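Local coordinates for protein 2-oxo-1,2-dihydroquinoline 8-monooxygenase, oxygenase component (Pseudomonas putida, PDB 1Z01) that probably hydroxylates 2-oxo-1,2-dihydroquinoline at C8, as the iron-containing Rieske oxygenase component of a bacterial monooxygenase system, at residues A[145-150]-A[189-194]; A[171-176]-A[261-266]. All blocks are in the same frame, centred on the assembly; numbering follows the deposited sequence.

Interaction 1 of 2, residues A[145-150]-A[189-194]; sequences NGMIFV and PSVLDD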
# COMPACT_ATOMS: atom_id res chain seq x y z
N ASN A 145 -17.81 -33.67 11.07
CA ASN A 145 -18.98 -33.22 10.32
C ASN A 145 -18.74 -32.12 9.29
O ASN A 145 -19.49 -31.14 9.24
CB ASN A 145 -20.08 -32.79 11.30
CG ASN A 145 -20.57 -33.93 12.15
OD1 ASN A 145 -20.82 -35.02 11.65
ND2 ASN A 145 -20.71 -33.68 13.45
N GLY A 146 -17.72 -32.29 8.46
CA GLY A 146 -17.44 -31.32 7.42
C GLY A 146 -16.51 -30.17 7.73
O GLY A 146 -16.22 -29.36 6.85
N MET A 147 -16.03 -30.09 8.96
CA MET A 147 -15.12 -29.01 9.33
C MET A 147 -13.80 -29.48 9.91
O MET A 147 -13.75 -30.38 10.75
CB MET A 147 -15.81 -28.08 10.33
CG MET A 147 -16.92 -27.28 9.69
SD MET A 147 -17.65 -26.12 10.82
CE MET A 147 -16.36 -24.86 10.82
N ILE A 148 -12.72 -28.85 9.44
CA ILE A 148 -11.38 -29.18 9.91
C ILE A 148 -10.93 -28.12 10.91
O ILE A 148 -10.67 -26.99 10.52
CB ILE A 148 -10.37 -29.22 8.74
CG1 ILE A 148 -10.73 -30.35 7.78
CG2 ILE A 148 -8.95 -29.41 9.27
CD1 ILE A 148 -9.91 -30.37 6.51
N PHE A 149 -10.87 -28.48 12.19
CA PHE A 149 -10.42 -27.54 13.21
C PHE A 149 -8.94 -27.78 13.49
O PHE A 149 -8.46 -28.92 13.43
CB PHE A 149 -11.21 -27.70 14.51
CG PHE A 149 -12.63 -27.24 14.42
CD1 PHE A 149 -13.63 -28.11 13.99
CD2 PHE A 149 -12.98 -25.94 14.76
CE1 PHE A 149 -14.95 -27.68 13.90
CE2 PHE A 149 -14.30 -25.50 14.67
CZ PHE A 149 -15.29 -26.38 14.24
N VAL A 150 -8.24 -26.69 13.80
CA VAL A 150 -6.82 -26.75 14.09
C VAL A 150 -6.51 -26.02 15.39
O VAL A 150 -7.01 -24.92 15.63
CB VAL A 150 -5.99 -26.12 12.94
CG1 VAL A 150 -4.50 -26.18 13.27
CG2 VAL A 150 -6.28 -26.85 11.65
N PRO A 189 -28.38 -27.77 17.89
CA PRO A 189 -27.39 -28.82 17.69
C PRO A 189 -25.98 -28.24 17.67
O PRO A 189 -25.79 -27.04 17.45
CB PRO A 189 -27.78 -29.41 16.34
CG PRO A 189 -28.28 -28.21 15.60
CD PRO A 189 -29.14 -27.52 16.65
N SER A 190 -25.00 -29.10 17.89
CA SER A 190 -23.60 -28.71 17.89
C SER A 190 -22.92 -29.35 16.69
O SER A 190 -23.40 -30.33 16.14
CB SER A 190 -22.93 -29.19 19.18
OG SER A 190 -21.54 -28.93 19.17
N VAL A 191 -21.79 -28.78 16.28
CA VAL A 191 -21.05 -29.33 15.16
C VAL A 191 -20.54 -30.70 15.61
O VAL A 191 -20.21 -31.56 14.78
CB VAL A 191 -19.86 -28.42 14.78
CG1 VAL A 191 -19.11 -29.01 13.57
CG2 VAL A 191 -20.38 -27.00 14.47
N LEU A 192 -20.49 -30.90 16.92
CA LEU A 192 -20.01 -32.15 17.49
C LEU A 192 -21.04 -33.28 17.53
O LEU A 192 -20.69 -34.44 17.72
CB LEU A 192 -19.48 -31.90 18.90
CG LEU A 192 -18.17 -31.10 19.02
CD1 LEU A 192 -17.85 -30.85 20.48
CD2 LEU A 192 -17.05 -31.89 18.36
N ASP A 193 -22.31 -32.93 17.36
CA ASP A 193 -23.40 -33.91 17.39
C ASP A 193 -23.39 -34.88 16.21
O ASP A 193 -23.03 -34.51 15.10
CB ASP A 193 -24.75 -33.19 17.41
CG ASP A 193 -25.01 -32.46 18.71
OD1 ASP A 193 -25.89 -31.58 18.72
OD2 ASP A 193 -24.35 -32.78 19.72
N ASP A 194 -23.79 -36.13 16.46
CA ASP A 194 -23.85 -37.13 15.40
C ASP A 194 -24.90 -36.69 14.41
O ASP A 194 -25.95 -36.18 14.80
CB ASP A 194 -24.25 -38.50 15.96
CG ASP A 194 -23.17 -39.14 16.80
OD1 ASP A 194 -23.42 -40.24 17.33
OD2 ASP A 194 -22.08 -38.53 16.93
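A type I beta turn running from Ser190 to Asp193 offers backbone carbonyls to Asn145, at the bend of the beta hairpin formed by strands 138-144 and 147-152. Asn145 ND2 donates a short, nearly straight hydrogen bond to Val191 O, at 2.6 Å with an N-H...O angle of 164°. The acceptor lies almost exactly in the amide plane, while the donor stands tilted from the plane of the Val191 carbonyl. The same ND2 also reaches Asp193 O at 3.0 Å, a weak and strongly bent bond, so one amide nitrogen spans two carbonyls of the turn. With CG anti to the carbonyl carbon (chi1 -64°), the asparagine extends its amide from the hairpin toward the turn.

The fold explains which residues come next. Strand 147-152 belongs to the antiparallel sheet of the Rieske part of the chain, and residues two apart put their side chains on the same face. Met147 and Phe149 therefore both point at the turn. Val191 CG1 meets Met147 SD at 4.2 Å and comes up to the edge of the Phe149 ring, near its plane, 4.4 Å from CE1. Ile331 of strand 325-335, in the Bet v 1-like domain, also packs on Val191, placing this valine between the two sheets.

The turn has internal supports as well. Asp193 N donates to Ser190 O at 3.1 Å, and Asp193 returns the link through OD1, which receives Ser190 N at 2.8 Å from above the carboxylate plane.

Interaction 2 of 2, residues A[171-176]-A[261-266]; sequences FRFPER and GMMQWL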
# COMPACT_ATOMS: atom_id res chain seq x y z
N PHE A 171 -21.54 -23.47 24.02
CA PHE A 171 -22.20 -24.35 24.97
C PHE A 171 -23.12 -25.33 24.22
O PHE A 171 -23.78 -24.95 23.24
CB PHE A 171 -23.03 -23.53 25.96
CG PHE A 171 -22.24 -22.45 26.64
CD1 PHE A 171 -22.42 -21.11 26.29
CD2 PHE A 171 -21.33 -22.76 27.64
CE1 PHE A 171 -21.69 -20.10 26.92
CE2 PHE A 171 -20.60 -21.75 28.28
CZ PHE A 171 -20.78 -20.42 27.91
N ARG A 172 -23.17 -26.57 24.69
CA ARG A 172 -23.99 -27.58 24.05
C ARG A 172 -25.34 -27.83 24.70
O ARG A 172 -25.50 -27.69 25.92
CB ARG A 172 -23.21 -28.89 23.99
CG ARG A 172 -21.88 -28.77 23.27
CD ARG A 172 -21.16 -30.09 23.22
NE ARG A 172 -21.83 -31.04 22.35
CZ ARG A 172 -21.38 -32.26 22.10
NH1 ARG A 172 -22.05 -33.07 21.30
NH2 ARG A 172 -20.25 -32.66 22.66
N PHE A 173 -26.31 -28.19 23.87
CA PHE A 173 -27.66 -28.51 24.31
C PHE A 173 -28.00 -29.87 23.69
O PHE A 173 -27.51 -30.19 22.60
CB PHE A 173 -28.67 -27.47 23.82
CG PHE A 173 -28.45 -26.10 24.39
CD1 PHE A 173 -27.62 -25.19 23.74
CD2 PHE A 173 -29.06 -25.73 25.58
CE1 PHE A 173 -27.40 -23.93 24.28
CE2 PHE A 173 -28.84 -24.47 26.13
CZ PHE A 173 -28.01 -23.56 25.47
N PRO A 174 -28.85 -30.66 24.35
CA PRO A 174 -29.53 -30.39 25.62
C PRO A 174 -28.66 -30.46 26.88
O PRO A 174 -29.14 -30.20 27.98
CB PRO A 174 -30.65 -31.44 25.64
CG PRO A 174 -29.98 -32.62 24.98
CD PRO A 174 -29.25 -31.98 23.81
N GLU A 175 -27.38 -30.80 26.71
CA GLU A 175 -26.48 -30.91 27.85
C GLU A 175 -26.64 -29.79 28.87
O GLU A 175 -26.66 -30.03 30.08
CB GLU A 175 -25.02 -30.94 27.38
CG GLU A 175 -24.01 -30.79 28.51
CD GLU A 175 -22.57 -30.79 28.04
OE1 GLU A 175 -21.68 -30.42 28.84
OE2 GLU A 175 -22.31 -31.18 26.88
N ARG A 176 -26.77 -28.56 28.38
CA ARG A 176 -26.90 -27.41 29.27
C ARG A 176 -28.24 -26.73 29.23
O ARG A 176 -28.35 -25.55 29.54
CB ARG A 176 -25.80 -26.40 28.98
CG ARG A 176 -24.43 -27.00 29.03
CD ARG A 176 -23.41 -26.00 29.51
NE ARG A 176 -22.17 -26.67 29.88
CZ ARG A 176 -21.10 -26.05 30.35
NH1 ARG A 176 -20.03 -26.76 30.66
NH2 ARG A 176 -21.08 -24.74 30.52
N GLY A 261 -17.12 -18.45 28.43
CA GLY A 261 -17.85 -17.43 27.70
C GLY A 261 -19.02 -16.86 28.47
O GLY A 261 -19.02 -16.85 29.70
N MET A 262 -20.03 -16.39 27.73
CA MET A 262 -21.20 -15.79 28.34
C MET A 262 -22.48 -16.10 27.57
O MET A 262 -22.45 -16.28 26.36
CB MET A 262 -21.01 -14.27 28.42
CG MET A 262 -20.71 -13.63 27.08
SD MET A 262 -20.54 -11.84 27.17
CE MET A 262 -21.79 -11.30 26.09
N MET A 263 -23.59 -16.14 28.30
CA MET A 263 -24.90 -16.42 27.73
C MET A 263 -25.83 -15.24 28.01
O MET A 263 -26.01 -14.83 29.15
CB MET A 263 -25.48 -17.70 28.34
CG MET A 263 -26.90 -18.03 27.91
SD MET A 263 -27.07 -18.38 26.15
CE MET A 263 -26.27 -19.96 26.06
N GLN A 264 -26.41 -14.68 26.95
CA GLN A 264 -27.31 -13.55 27.11
C GLN A 264 -28.73 -14.09 27.25
O GLN A 264 -29.19 -14.87 26.42
CB GLN A 264 -27.19 -12.62 25.91
CG GLN A 264 -25.75 -12.20 25.69
CD GLN A 264 -25.60 -10.98 24.82
OE1 GLN A 264 -25.97 -10.97 23.65
NE2 GLN A 264 -25.03 -9.93 25.40
N TRP A 265 -29.40 -13.68 28.32
CA TRP A 265 -30.76 -14.14 28.59
C TRP A 265 -31.79 -13.44 27.73
O TRP A 265 -32.67 -12.75 28.25
CB TRP A 265 -31.10 -13.94 30.07
CG TRP A 265 -30.24 -14.71 31.00
CD1 TRP A 265 -29.33 -14.21 31.87
CD2 TRP A 265 -30.21 -16.14 31.17
NE1 TRP A 265 -28.73 -15.22 32.58
CE2 TRP A 265 -29.26 -16.42 32.17
CE3 TRP A 265 -30.90 -17.21 30.57
CZ2 TRP A 265 -28.97 -17.72 32.59
CZ3 TRP A 265 -30.61 -18.51 30.99
CH2 TRP A 265 -29.65 -18.75 32.00
N LEU A 266 -31.70 -13.60 26.41
CA LEU A 266 -32.66 -12.96 25.53
C LEU A 266 -34.04 -13.61 25.70
O LEU A 266 -34.15 -14.79 26.05
CB LEU A 266 -32.21 -13.06 24.07
CG LEU A 266 -30.82 -12.49 23.77
CD1 LEU A 266 -30.64 -12.38 22.26
CD2 LEU A 266 -30.66 -11.12 24.42
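Phe171, Met263 and Phe173 carry this contact, in which a loop segment packs its aromatic side chains against strand 261-264 of the catalytic domain's antiparallel sheet. Phe171 brings the leading edge of its ring up to the strand backbone. Its CZ stands 4.0 Å from Gly261 C, where glycine presents backbone alone, and its CE1 faces Met262 O in the ring plane at 3.9 Å. Met263 folds in beside it: CG leaves anti to the backbone N (chi1 175°), and bends at the next two torsions (64° and 71°) carry the methyl CE in between the two phenylalanines. There CE lies 4.0 Å from Phe171 CD1, approached obliquely, and equally far from Phe173 CZ, whose ring it meets at the edge. Phe180 touches Phe171 and Met263 alike, and Val297 and Arg293 of strand 293-297 extend the packing.

An alanine in place of Phe171 would probably open a gap over Gly261 and Met262 and take from the Met263 methyl its contact with this ring, leaving it freer to turn.

All five touching residues are buried, and no hydrogen bond joins the segments. Cohesion thus rests on dispersion and shape, perhaps with a modest electrostatic gain where the slightly positive C-H edge of Phe171 faces the Met262 carbonyl oxygen.

Overall arrangement
The two contacts lie about 18 Å apart, centre to centre, and interlock along the chain in the order 145-150, 171-176, 189-194, 261-266. The long, largely irregular connection between strands 147-152 and 196-206 supplies a segment to each. Interaction 1 ties it to the hairpin of strands 138-144 and 147-152 in the six-stranded Rieske sheet; interaction 2 packs it on strand 261-264, within the seven-stranded sheet of the Bet v 1-like domain that holds the mononuclear iron. They also touch directly: Arg172 NH1 forms a salt bridge with Asp193 OD2 at 2.8 Å, bringing together two parts of this connection that lie 21 residues apart in sequence. One linking segment thereby joins both domains within a single subunit of the trimer.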